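Local coordinates for MccB protein (Escherichia coli, PDB 3H5N), which uses ATP, as a bacterial relative of ubiquitin E1 enzymes, to start biosynthesis of the peptide antibiotic microcin C7 and form its N-P bond, at residues Ile129-Ser134 / Arg160-Ser165; Leu124-Ile129 / Ile145-Asn150; Trp212-Asp217 / Tyr237-Tyr242. All coordinates share one frame; numbering follows the deposited sequence.

Contact 1: Ile129-Ser134 / Arg160-Ser165; sequences IGNHVS and RQVLFS. With ATP (adenosine-5'-triphosphate), chain G.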
loop_
_atom_site.group_PDB
_atom_site.type_symbol
_atom_site.label_atom_id
_atom_site.label_comp_id
_atom_site.label_asym_id
_atom_site.label_seq_id
_atom_site.Cartn_x
_atom_site.Cartn_y
_atom_site.Cartn_z
ATOM N N ILE A 129 -14.041 -19.043 5.377
ATOM C CA ILE A 129 -15.374 -18.997 4.764
ATOM C C ILE A 129 -16.292 -18.110 5.599
ATOM O O ILE A 129 -16.964 -17.221 5.060
ATOM C CB ILE A 129 -16.002 -20.419 4.574
ATOM C CG1 ILE A 129 -15.100 -21.329 3.724
ATOM C CG2 ILE A 129 -17.433 -20.333 4.004
ATOM C CD1 ILE A 129 -15.128 -21.012 2.247
ATOM N N GLY A 130 -16.295 -18.330 6.917
ATOM C CA GLY A 130 -17.139 -17.570 7.828
ATOM C C GLY A 130 -16.847 -16.080 7.850
ATOM O O GLY A 130 -17.766 -15.274 7.979
ATOM N N ASN A 131 -15.575 -15.714 7.746
ATOM C CA ASN A 131 -15.165 -14.315 7.615
ATOM C C ASN A 131 -15.893 -13.680 6.421
ATOM O O ASN A 131 -16.610 -12.689 6.568
ATOM C CB ASN A 131 -13.647 -14.214 7.380
ATOM C CG ASN A 131 -12.859 -13.860 8.647
ATOM O OD1 ASN A 131 -12.351 -12.750 8.776
ATOM N ND2 ASN A 131 -12.713 -14.821 9.554
ATOM N N HIS A 132 -15.721 -14.299 5.250
ATOM C CA HIS A 132 -16.234 -13.740 3.991
ATOM C C HIS A 132 -17.747 -13.780 3.857
ATOM O O HIS A 132 -18.320 -12.827 3.348
ATOM C CB HIS A 132 -15.590 -14.415 2.783
ATOM C CG HIS A 132 -14.294 -13.801 2.383
ATOM N ND1 HIS A 132 -14.213 -12.749 1.498
ATOM C CD2 HIS A 132 -13.025 -14.083 2.755
ATOM C CE1 HIS A 132 -12.946 -12.405 1.346
ATOM N NE2 HIS A 132 -12.208 -13.194 2.104
ATOM N N VAL A 133 -18.389 -14.859 4.315
ATOM C CA VAL A 133 -19.853 -14.963 4.277
ATOM C C VAL A 133 -20.461 -13.936 5.229
ATOM O O VAL A 133 -21.383 -13.192 4.865
ATOM C CB VAL A 133 -20.355 -16.412 4.610
ATOM C CG1 VAL A 133 -21.862 -16.443 4.741
ATOM C CG2 VAL A 133 -19.907 -17.400 3.553
ATOM N N SER A 134 -19.907 -13.859 6.437
ATOM C CA SER A 134 -20.486 -12.995 7.461
ATOM C C SER A 134 -20.460 -11.516 7.068
ATOM O O SER A 134 -21.415 -10.799 7.342
ATOM C CB SER A 134 -19.834 -13.243 8.824
ATOM O OG SER A 134 -18.532 -12.689 8.877
ATOM N N ARG A 160 -6.534 -15.540 4.345
ATOM C CA ARG A 160 -7.927 -15.616 3.853
ATOM C C ARG A 160 -8.904 -14.869 4.738
ATOM O O ARG A 160 -10.006 -14.527 4.311
ATOM C CB ARG A 160 -8.438 -17.070 3.826
ATOM C CG ARG A 160 -7.785 -18.022 2.840
ATOM C CD ARG A 160 -6.886 -18.999 3.564
ATOM N NE ARG A 160 -7.603 -19.887 4.488
ATOM C CZ ARG A 160 -7.150 -20.219 5.699
ATOM N NH1 ARG A 160 -5.997 -19.717 6.149
ATOM N NH2 ARG A 160 -7.856 -21.036 6.477
ATOM N N GLN A 161 -8.519 -14.662 5.992
ATOM C CA GLN A 161 -9.475 -14.244 7.008
ATOM C C GLN A 161 -9.517 -12.732 7.080
ATOM O O GLN A 161 -8.845 -12.082 7.886
ATOM C CB GLN A 161 -9.232 -15.004 8.327
ATOM C CG GLN A 161 -9.532 -16.499 8.090
ATOM C CD GLN A 161 -9.129 -17.448 9.191
ATOM O OE1 GLN A 161 -9.485 -17.268 10.357
ATOM N NE2 GLN A 161 -8.416 -18.509 8.816
ATOM N N VAL A 162 -10.320 -12.199 6.166
ATOM C CA VAL A 162 -10.274 -10.807 5.728
ATOM C C VAL A 162 -10.618 -9.764 6.803
ATOM O O VAL A 162 -10.205 -8.598 6.695
ATOM C CB VAL A 162 -11.187 -10.605 4.461
ATOM C CG1 VAL A 162 -12.682 -10.678 4.807
ATOM C CG2 VAL A 162 -10.848 -9.305 3.700
ATOM N N LEU A 163 -11.387 -10.171 7.813
ATOM C CA LEU A 163 -11.752 -9.243 8.900
ATOM C C LEU A 163 -10.662 -9.085 9.944
ATOM O O LEU A 163 -10.721 -8.164 10.761
ATOM C CB LEU A 163 -13.046 -9.673 9.584
ATOM C CG LEU A 163 -14.255 -9.686 8.639
ATOM C CD1 LEU A 163 -15.479 -10.088 9.425
ATOM C CD2 LEU A 163 -14.424 -8.329 7.972
ATOM N N PHE A 164 -9.678 -9.978 9.915
ATOM C CA PHE A 164 -8.624 -10.018 10.941
ATOM C C PHE A 164 -7.342 -9.298 10.561
ATOM O O PHE A 164 -6.945 -9.285 9.397
ATOM C CB PHE A 164 -8.267 -11.464 11.280
ATOM C CG PHE A 164 -9.415 -12.288 11.769
ATOM C CD1 PHE A 164 -10.513 -11.703 12.387
ATOM C CD2 PHE A 164 -9.379 -13.674 11.637
ATOM C CE1 PHE A 164 -11.564 -12.487 12.854
ATOM C CE2 PHE A 164 -10.406 -14.465 12.105
ATOM C CZ PHE A 164 -11.502 -13.884 12.714
ATOM N N SER A 165 -6.690 -8.723 11.569
ATOM C CA SER A 165 -5.428 -8.008 11.406
ATOM C C SER A 165 -4.332 -8.566 12.316
ATOM O O SER A 165 -4.602 -9.369 13.220
ATOM C CB SER A 165 -5.633 -6.524 11.696
ATOM O OG SER A 165 -6.309 -5.923 10.615
HETATM P PG ATP G . -6.266 -22.912 8.898
HETATM O O1G ATP G . -5.271 -22.546 9.971
HETATM O O2G ATP G . -5.820 -22.565 7.496
HETATM O O3G ATP G . -6.867 -24.295 8.996
HETATM P PB ATP G . -8.419 -21.942 10.464
HETATM O O1B ATP G . -8.137 -20.737 11.327
HETATM O O2B ATP G . -8.422 -23.321 11.096
HETATM O O3B ATP G . -7.482 -21.877 9.159
HETATM P PA ATP G . -10.553 -22.537 8.676
HETATM O O1A ATP G . -10.400 -21.679 7.432
HETATM O O2A ATP G . -10.112 -23.978 8.682
HETATM O O3A ATP G . -9.884 -21.692 9.866
HETATM O "O5'" ATP G . -12.104 -22.504 9.122
HETATM C "C5'" ATP G . -12.653 -23.457 10.034
HETATM C "C4'" ATP G . -13.122 -22.703 11.263
HETATM O "O4'" ATP G . -14.156 -23.465 11.886
HETATM C "C3'" ATP G . -12.019 -22.487 12.299
HETATM O "O3'" ATP G . -12.125 -21.145 12.821
HETATM C "C2'" ATP G . -12.312 -23.511 13.389
HETATM O "O2'" ATP G . -11.977 -23.045 14.701
HETATM C "C1'" ATP G . -13.812 -23.716 13.255
HETATM N N9 ATP G . -14.205 -25.098 13.597
HETATM C C8 ATP G . -13.725 -26.229 13.042
HETATM N N7 ATP G . -14.326 -27.314 13.585
HETATM C C5 ATP G . -15.198 -26.865 14.508
HETATM C C6 ATP G . -16.156 -27.477 15.453
HETATM N N6 ATP G . -16.270 -28.817 15.504
HETATM N N1 ATP G . -16.889 -26.661 16.246
HETATM C C2 ATP G . -16.771 -25.311 16.196
HETATM N N3 ATP G . -15.916 -24.681 15.363
HETATM C C4 ATP G . -15.121 -25.398 14.514
#

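Contact 2: Leu124-Ile129 / Ile145-Asn150; sequences LGCGGI and IILIDN. With ATP (adenosine-5'-triphosphate), chain G.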
loop_
_atom_site.group_PDB
_atom_site.type_symbol
_atom_site.label_atom_id
_atom_site.label_comp_id
_atom_site.label_asym_id
_atom_site.label_seq_id
_atom_site.Cartn_x
_atom_site.Cartn_y
_atom_site.Cartn_z
ATOM N N LEU A 124 -21.643 -21.067 11.554
ATOM C CA LEU A 124 -20.987 -22.163 12.270
ATOM C C LEU A 124 -19.603 -22.397 11.670
ATOM O O LEU A 124 -19.463 -23.096 10.664
ATOM C CB LEU A 124 -21.836 -23.440 12.219
ATOM C CG LEU A 124 -21.394 -24.623 13.085
ATOM C CD1 LEU A 124 -21.258 -24.207 14.568
ATOM C CD2 LEU A 124 -22.386 -25.739 12.920
ATOM N N GLY A 125 -18.591 -21.800 12.293
ATOM C CA GLY A 125 -17.244 -21.757 11.715
ATOM C C GLY A 125 -16.917 -20.341 11.287
ATOM O O GLY A 125 -17.581 -19.784 10.407
ATOM N N CYS A 126 -15.901 -19.766 11.930
ATOM C CA CYS A 126 -15.525 -18.381 11.738
ATOM C C CYS A 126 -14.104 -18.273 11.195
ATOM O O CYS A 126 -13.357 -17.356 11.558
ATOM C CB CYS A 126 -15.678 -17.603 13.063
ATOM S SG CYS A 126 -17.406 -17.338 13.523
ATOM N N GLY A 127 -13.746 -19.198 10.305
ATOM C CA GLY A 127 -12.469 -19.151 9.621
ATOM C C GLY A 127 -12.589 -18.387 8.313
ATOM O O GLY A 127 -13.307 -17.385 8.227
ATOM N N GLY A 128 -11.905 -18.869 7.284
ATOM C CA GLY A 128 -11.862 -18.167 5.999
ATOM C C GLY A 128 -13.230 -17.980 5.368
ATOM O O GLY A 128 -13.543 -16.897 4.861
ATOM N N ILE A 129 -14.041 -19.043 5.377
ATOM C CA ILE A 129 -15.374 -18.997 4.764
ATOM C C ILE A 129 -16.292 -18.110 5.599
ATOM O O ILE A 129 -16.964 -17.221 5.060
ATOM C CB ILE A 129 -16.002 -20.419 4.574
ATOM C CG1 ILE A 129 -15.100 -21.329 3.724
ATOM C CG2 ILE A 129 -17.433 -20.333 4.004
ATOM C CD1 ILE A 129 -15.128 -21.012 2.247
ATOM N N ILE A 145 -26.926 -11.869 13.202
ATOM C CA ILE A 145 -25.904 -12.857 12.886
ATOM C C ILE A 145 -25.305 -13.393 14.171
ATOM O O ILE A 145 -24.865 -12.623 15.032
ATOM C CB ILE A 145 -24.806 -12.285 11.960
ATOM C CG1 ILE A 145 -25.418 -11.747 10.666
ATOM C CG2 ILE A 145 -23.752 -13.361 11.636
ATOM C CD1 ILE A 145 -24.435 -10.933 9.808
ATOM N N ILE A 146 -25.312 -14.719 14.279
ATOM C CA ILE A 146 -24.779 -15.452 15.417
ATOM C C ILE A 146 -23.492 -16.193 15.043
ATOM O O ILE A 146 -23.499 -17.104 14.200
ATOM C CB ILE A 146 -25.838 -16.425 15.964
ATOM C CG1 ILE A 146 -27.117 -15.639 16.310
ATOM C CG2 ILE A 146 -25.275 -17.255 17.122
ATOM C CD1 ILE A 146 -28.252 -16.469 16.752
ATOM N N LEU A 147 -22.392 -15.793 15.677
ATOM C CA LEU A 147 -21.066 -16.324 15.364
ATOM C C LEU A 147 -20.672 -17.454 16.300
ATOM O O LEU A 147 -20.641 -17.276 17.514
ATOM C CB LEU A 147 -20.023 -15.205 15.442
ATOM C CG LEU A 147 -20.374 -13.992 14.579
ATOM C CD1 LEU A 147 -19.519 -12.798 14.988
ATOM C CD2 LEU A 147 -20.211 -14.328 13.095
ATOM N N ILE A 148 -20.370 -18.621 15.734
ATOM C CA ILE A 148 -19.962 -19.755 16.555
ATOM C C ILE A 148 -18.579 -20.280 16.167
ATOM O O ILE A 148 -18.338 -20.679 15.032
ATOM C CB ILE A 148 -21.036 -20.873 16.574
ATOM C CG1 ILE A 148 -22.351 -20.323 17.129
ATOM C CG2 ILE A 148 -20.578 -22.059 17.425
ATOM C CD1 ILE A 148 -23.588 -21.108 16.727
ATOM N N ASP A 149 -17.680 -20.257 17.143
ATOM C CA ASP A 149 -16.334 -20.785 17.015
ATOM C C ASP A 149 -15.770 -20.826 18.439
ATOM O O ASP A 149 -16.321 -20.191 19.344
ATOM C CB ASP A 149 -15.473 -19.860 16.136
ATOM C CG ASP A 149 -14.384 -20.612 15.387
ATOM O OD1 ASP A 149 -13.459 -21.163 16.024
ATOM O OD2 ASP A 149 -14.447 -20.664 14.144
ATOM N N ASN A 150 -14.676 -21.559 18.632
ATOM C CA ASN A 150 -13.968 -21.537 19.912
ATOM C C ASN A 150 -12.460 -21.308 19.736
ATOM O O ASN A 150 -11.686 -21.470 20.685
ATOM C CB ASN A 150 -14.244 -22.827 20.708
ATOM C CG ASN A 150 -14.305 -22.597 22.226
ATOM O OD1 ASN A 150 -14.700 -21.527 22.700
ATOM N ND2 ASN A 150 -13.919 -23.614 22.987
HETATM P PG ATP G . -6.266 -22.912 8.898
HETATM O O1G ATP G . -5.271 -22.546 9.971
HETATM O O2G ATP G . -5.820 -22.565 7.496
HETATM O O3G ATP G . -6.867 -24.295 8.996
HETATM P PB ATP G . -8.419 -21.942 10.464
HETATM O O1B ATP G . -8.137 -20.737 11.327
HETATM O O2B ATP G . -8.422 -23.321 11.096
HETATM O O3B ATP G . -7.482 -21.877 9.159
HETATM P PA ATP G . -10.553 -22.537 8.676
HETATM O O1A ATP G . -10.400 -21.679 7.432
HETATM O O2A ATP G . -10.112 -23.978 8.682
HETATM O O3A ATP G . -9.884 -21.692 9.866
HETATM O "O5'" ATP G . -12.104 -22.504 9.122
HETATM C "C5'" ATP G . -12.653 -23.457 10.034
HETATM C "C4'" ATP G . -13.122 -22.703 11.263
HETATM O "O4'" ATP G . -14.156 -23.465 11.886
HETATM C "C3'" ATP G . -12.019 -22.487 12.299
HETATM O "O3'" ATP G . -12.125 -21.145 12.821
HETATM C "C2'" ATP G . -12.312 -23.511 13.389
HETATM O "O2'" ATP G . -11.977 -23.045 14.701
HETATM C "C1'" ATP G . -13.812 -23.716 13.255
HETATM N N9 ATP G . -14.205 -25.098 13.597
HETATM C C8 ATP G . -13.725 -26.229 13.042
HETATM N N7 ATP G . -14.326 -27.314 13.585
HETATM C C5 ATP G . -15.198 -26.865 14.508
HETATM C C6 ATP G . -16.156 -27.477 15.453
HETATM N N6 ATP G . -16.270 -28.817 15.504
HETATM N N1 ATP G . -16.889 -26.661 16.246
HETATM C C2 ATP G . -16.771 -25.311 16.196
HETATM N N3 ATP G . -15.916 -24.681 15.363
HETATM C C4 ATP G . -15.121 -25.398 14.514
#

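Contact 3: Trp212-Asp217 / Tyr237-Tyr242; sequences WVVSAD and YINAGY. With ATP (adenosine-5'-triphosphate), chain G.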
loop_
_atom_site.group_PDB
_atom_site.type_symbol
_atom_site.label_atom_id
_atom_site.label_comp_id
_atom_site.label_asym_id
_atom_site.label_seq_id
_atom_site.Cartn_x
_atom_site.Cartn_y
_atom_site.Cartn_z
ATOM N N TRP A 212 -28.347 -22.141 8.818
ATOM C CA TRP A 212 -26.984 -22.221 9.337
ATOM C C TRP A 212 -26.048 -22.262 8.154
ATOM O O TRP A 212 -26.256 -23.040 7.199
ATOM C CB TRP A 212 -26.741 -23.515 10.088
ATOM C CG TRP A 212 -27.481 -23.724 11.381
ATOM C CD1 TRP A 212 -28.429 -22.916 11.961
ATOM C CD2 TRP A 212 -27.333 -24.850 12.238
ATOM N NE1 TRP A 212 -28.871 -23.479 13.141
ATOM C CE2 TRP A 212 -28.218 -24.670 13.331
ATOM C CE3 TRP A 212 -26.537 -26.000 12.191
ATOM C CZ2 TRP A 212 -28.316 -25.597 14.374
ATOM C CZ3 TRP A 212 -26.637 -26.921 13.228
ATOM C CH2 TRP A 212 -27.523 -26.710 14.304
ATOM N N VAL A 213 -25.010 -21.450 8.237
ATOM C CA VAL A 213 -23.894 -21.509 7.306
ATOM C C VAL A 213 -22.774 -22.342 7.926
ATOM O O VAL A 213 -22.146 -21.937 8.900
ATOM C CB VAL A 213 -23.374 -20.083 6.948
ATOM C CG1 VAL A 213 -22.110 -20.177 6.104
ATOM C CG2 VAL A 213 -24.430 -19.278 6.214
ATOM N N VAL A 214 -22.493 -23.492 7.331
ATOM C CA VAL A 214 -21.617 -24.460 7.976
ATOM C C VAL A 214 -20.308 -24.602 7.213
ATOM O O VAL A 214 -20.283 -25.083 6.084
ATOM C CB VAL A 214 -22.297 -25.853 8.092
ATOM C CG1 VAL A 214 -21.364 -26.860 8.734
ATOM C CG2 VAL A 214 -23.628 -25.753 8.854
ATOM N N SER A 215 -19.221 -24.191 7.843
ATOM C CA SER A 215 -17.916 -24.310 7.213
ATOM C C SER A 215 -16.909 -24.903 8.188
ATOM O O SER A 215 -15.785 -25.176 7.801
ATOM C CB SER A 215 -17.433 -22.959 6.662
ATOM O OG SER A 215 -17.374 -21.986 7.689
ATOM N N ALA A 216 -17.321 -25.092 9.443
ATOM C CA ALA A 216 -16.543 -25.895 10.395
ATOM C C ALA A 216 -16.347 -27.302 9.820
ATOM O O ALA A 216 -17.275 -27.875 9.214
ATOM C CB ALA A 216 -17.244 -25.952 11.749
ATOM N N ASP A 217 -15.148 -27.849 10.002
ATOM C CA ASP A 217 -14.703 -28.988 9.204
ATOM C C ASP A 217 -14.067 -30.136 9.997
ATOM O O ASP A 217 -13.664 -31.140 9.399
ATOM C CB ASP A 217 -13.708 -28.487 8.153
ATOM C CG ASP A 217 -12.465 -27.846 8.777
ATOM O OD1 ASP A 217 -12.558 -27.236 9.879
ATOM O OD2 ASP A 217 -11.383 -27.953 8.151
ATOM N N TYR A 237 -29.724 -25.520 6.345
ATOM C CA TYR A 237 -28.296 -25.277 6.457
ATOM C C TYR A 237 -27.668 -25.299 5.081
ATOM O O TYR A 237 -28.129 -26.016 4.173
ATOM C CB TYR A 237 -27.625 -26.312 7.386
ATOM C CG TYR A 237 -27.380 -27.689 6.775
ATOM C CD1 TYR A 237 -26.243 -27.943 5.998
ATOM C CD2 TYR A 237 -28.274 -28.736 6.984
ATOM C CE1 TYR A 237 -26.027 -29.204 5.423
ATOM C CE2 TYR A 237 -28.051 -29.992 6.441
ATOM C CZ TYR A 237 -26.938 -30.210 5.649
ATOM O OH TYR A 237 -26.727 -31.452 5.110
ATOM N N ILE A 238 -26.630 -24.505 4.904
ATOM C CA ILE A 238 -25.833 -24.580 3.678
ATOM C C ILE A 238 -24.397 -24.901 4.066
ATOM O O ILE A 238 -23.880 -24.362 5.045
ATOM C CB ILE A 238 -25.940 -23.291 2.790
ATOM C CG1 ILE A 238 -25.202 -23.483 1.451
ATOM C CG2 ILE A 238 -25.416 -22.030 3.530
ATOM C CD1 ILE A 238 -25.502 -22.380 0.428
ATOM N N ASN A 239 -23.769 -25.801 3.315
ATOM C CA ASN A 239 -22.361 -26.120 3.525
ATOM C C ASN A 239 -21.499 -25.410 2.465
ATOM O O ASN A 239 -21.944 -25.199 1.334
ATOM C CB ASN A 239 -22.196 -27.656 3.516
ATOM C CG ASN A 239 -20.819 -28.129 3.966
ATOM O OD1 ASN A 239 -20.295 -29.084 3.402
ATOM N ND2 ASN A 239 -20.239 -27.493 4.990
ATOM N N ALA A 240 -20.295 -24.993 2.850
ATOM C CA ALA A 240 -19.364 -24.386 1.917
ATOM C C ALA A 240 -17.941 -24.562 2.410
ATOM O O ALA A 240 -17.689 -24.692 3.619
ATOM C CB ALA A 240 -19.678 -22.917 1.711
ATOM N N GLY A 241 -17.009 -24.553 1.467
ATOM C CA GLY A 241 -15.634 -24.861 1.764
ATOM C C GLY A 241 -14.876 -25.098 0.480
ATOM O O GLY A 241 -15.086 -24.412 -0.529
ATOM N N TYR A 242 -13.969 -26.065 0.525
ATOM C CA TYR A 242 -13.038 -26.297 -0.573
ATOM C C TYR A 242 -12.414 -27.685 -0.418
ATOM O O TYR A 242 -12.328 -28.236 0.687
ATOM C CB TYR A 242 -11.939 -25.208 -0.613
ATOM C CG TYR A 242 -11.519 -24.745 0.787
ATOM C CD1 TYR A 242 -10.585 -25.457 1.538
ATOM C CD2 TYR A 242 -12.098 -23.616 1.362
ATOM C CE1 TYR A 242 -10.254 -25.055 2.843
ATOM C CE2 TYR A 242 -11.770 -23.206 2.655
ATOM C CZ TYR A 242 -10.855 -23.921 3.384
ATOM O OH TYR A 242 -10.548 -23.483 4.658
HETATM P PG ATP G . -6.266 -22.912 8.898
HETATM O O1G ATP G . -5.271 -22.546 9.971
HETATM O O2G ATP G . -5.820 -22.565 7.496
HETATM O O3G ATP G . -6.867 -24.295 8.996
HETATM P PB ATP G . -8.419 -21.942 10.464
HETATM O O1B ATP G . -8.137 -20.737 11.327
HETATM O O2B ATP G . -8.422 -23.321 11.096
HETATM O O3B ATP G . -7.482 -21.877 9.159
HETATM P PA ATP G . -10.553 -22.537 8.676
HETATM O O1A ATP G . -10.400 -21.679 7.432
HETATM O O2A ATP G . -10.112 -23.978 8.682
HETATM O O3A ATP G . -9.884 -21.692 9.866
HETATM O "O5'" ATP G . -12.104 -22.504 9.122
HETATM C "C5'" ATP G . -12.653 -23.457 10.034
HETATM C "C4'" ATP G . -13.122 -22.703 11.263
HETATM O "O4'" ATP G . -14.156 -23.465 11.886
HETATM C "C3'" ATP G . -12.019 -22.487 12.299
HETATM O "O3'" ATP G . -12.125 -21.145 12.821
HETATM C "C2'" ATP G . -12.312 -23.511 13.389
HETATM O "O2'" ATP G . -11.977 -23.045 14.701
HETATM C "C1'" ATP G . -13.812 -23.716 13.255
HETATM N N9 ATP G . -14.205 -25.098 13.597
HETATM C C8 ATP G . -13.725 -26.229 13.042
HETATM N N7 ATP G . -14.326 -27.314 13.585
HETATM C C5 ATP G . -15.198 -26.865 14.508
HETATM C C6 ATP G . -16.156 -27.477 15.453
HETATM N N6 ATP G . -16.270 -28.817 15.504
HETATM N N1 ATP G . -16.889 -26.661 16.246
HETATM C C2 ATP G . -16.771 -25.311 16.196
HETATM N N3 ATP G . -15.916 -24.681 15.363
HETATM C C4 ATP G . -15.121 -25.398 14.514
HETATM O O HOH W 1 -16.128 -26.417 4.988
HETATM O O HOH W 2 -17.481 -28.311 6.369
#

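Contact 1: Ile129-Ser134 / Arg160-Ser165
In the ATP site, segment 160-165 of the loop that follows strand 144-149, which carries Arg160 and Gln161 to the ATP phosphates, is fastened to helix 128-140 through Asn131 and the beta turn of Gln161 to Phe164. Asn131 OD1 takes the N-H of Leu163 at 2.9 Å, in its carbonyl plane, with an N-H...O angle of 153°. The other end of the amide, ND2, donates to Gly127 O and lies 3.5 Å from Phe164 CE2. The amide stands upright on the Phe164 ring, the planes 90° apart, with OD1 over the ring centre. Both ends of the buried amide are thus engaged, which fixes its rotation.

Asn131 directly follows Gly130, the last glycine of a GxGxxG-type pattern of the Rossmann-like fold. Through Gly127 O its amide reaches back to the turn and through Leu163 N to the loop. His132, next on the helix, takes Val162 CG1 over one face of its ring in a CH-pi contact, 3.9 Å from the ring centroid.

Beyond this anchorage, Arg160 NH2 donates to ATP O3B at 2.8 Å and more weakly to O1A and O2G. Gln161 sends NE2 to ATP O1B in a weak bond.

Contact 2: Leu124-Ile129 / Ile145-Asn150
One carboxylate oxygen, Asp149 OD2, joins the glycine turn to the ribose of ATP. It accepts the backbone N-H of Cys126 at 2.8 Å with its anti lone pair, at an N-H...O angle of 156°. It also accepts from ATP O3' at 2.7 Å. Asp149 OD1 accepts from ATP O2' and from the backbone N of Asp151. The carboxylate therefore holds both ribose hydroxyls and is itself held by two backbone amides, which limits its rotation. CG of Asp149 lies roughly anti to the backbone N (chi1 -150°), and this turns the carboxylate to the turn and the sugar.

One residue before Asp149, Ile148 pairs with Leu124 between parallel strands. Gly125 N donates to Ile148 O at 3.0 Å. Leu124 CD1 lies against Ile148 CG2 at 3.6 Å. Cys126 SG rests 3.9 Å from Leu147 CB, and Thr174 and Ile177 of helix 173-184 also touch Cys126.

Gly125 takes backbone angles (phi 110°) that would jam a CB against the carbonyl O of Leu124. Gly127, the N-cap of the helix, brings its CA to 3.4 Å from ATP O5', and the sugar-phosphate link lies where a side chain would start. Gly128 N donates to ATP O1A at 3.2 Å in a nearly straight bond. Such a glycine turn between strand and helix, with an acid ending the next strand and binding the ribose, marks the nucleotide site of a Rossmann-type beta-alpha-beta unit.

Contact 3: Trp212-Asp217 / Tyr237-Tyr242
Backbone hydrogen bonds join strand segments 212-214 and 237-242 in parallel, their axes 21° apart. Ile238 N donates to Trp212 O at 2.7 Å, and Val214 N donates to Ile238 O at 2.8 Å. Ala240 N reaches Val214 O at 3.2 Å.

A side-chain bond adds to these. Asn239 ND2 donates to the same Val214 O at 2.6 Å, from above the carbonyl plane. Ala240 N comes from the opposite face, so two donors grip this oxygen. CG of Asn239 is anti to the backbone N (chi1 -170°), which brings ND2 across to the carbonyl of Val214.

Water continues the link where the strands part. One water donates to Ser215 O and Ala240 O. A second donates to Ala216 O and accepts from Asn239 ND2.

Apolar contacts lie on both faces of the sheet. Val213 CG2 and Ile238 CG2 lie side by side at 4.0 Å on one face. On the other, Trp212 CB meets Tyr237 CB at 4.0 Å, with Val214 CG2 near the same CB.

Ligand contacts lie at the C-terminal ends. Ala216 CB is 3.5 Å from ATP C4, and Tyr242 OH is 3.3 Å from ATP O1A.

Helix 222-232 makes the crossover between the strands and packs on Trp212, Val214 and Tyr237. Helices 128-140 and 295-314 cover Val213 and Ala240. Strand 120-124 pairs with the other edge of strand 211-214.

Overall arrangement
The three contacts lie around one ATP within the ThiF-family part of the chain. Contacts 1 and 2 have centres about 9 Å apart, share Ile129 and both use helix 128-140. Their segments alternate along the chain; contact 3 follows both. Contacts 2 and 3 belong to the same mixed sheet, their centres about 10 Å apart. Leu124 probably hydrogen-bonds through N and O to Val213 and Ser215. These bonds join strand 120-124 to strand 211-214, and the sheet order is 144-149, 120-124, 211-214, 237-243. The centres of contacts 1 and 3 are about 14 Å apart, and Ile129 packs on Ser215, Gly241 and Tyr242. Together they bring strand ends, glycine turn and loop onto the nucleotide.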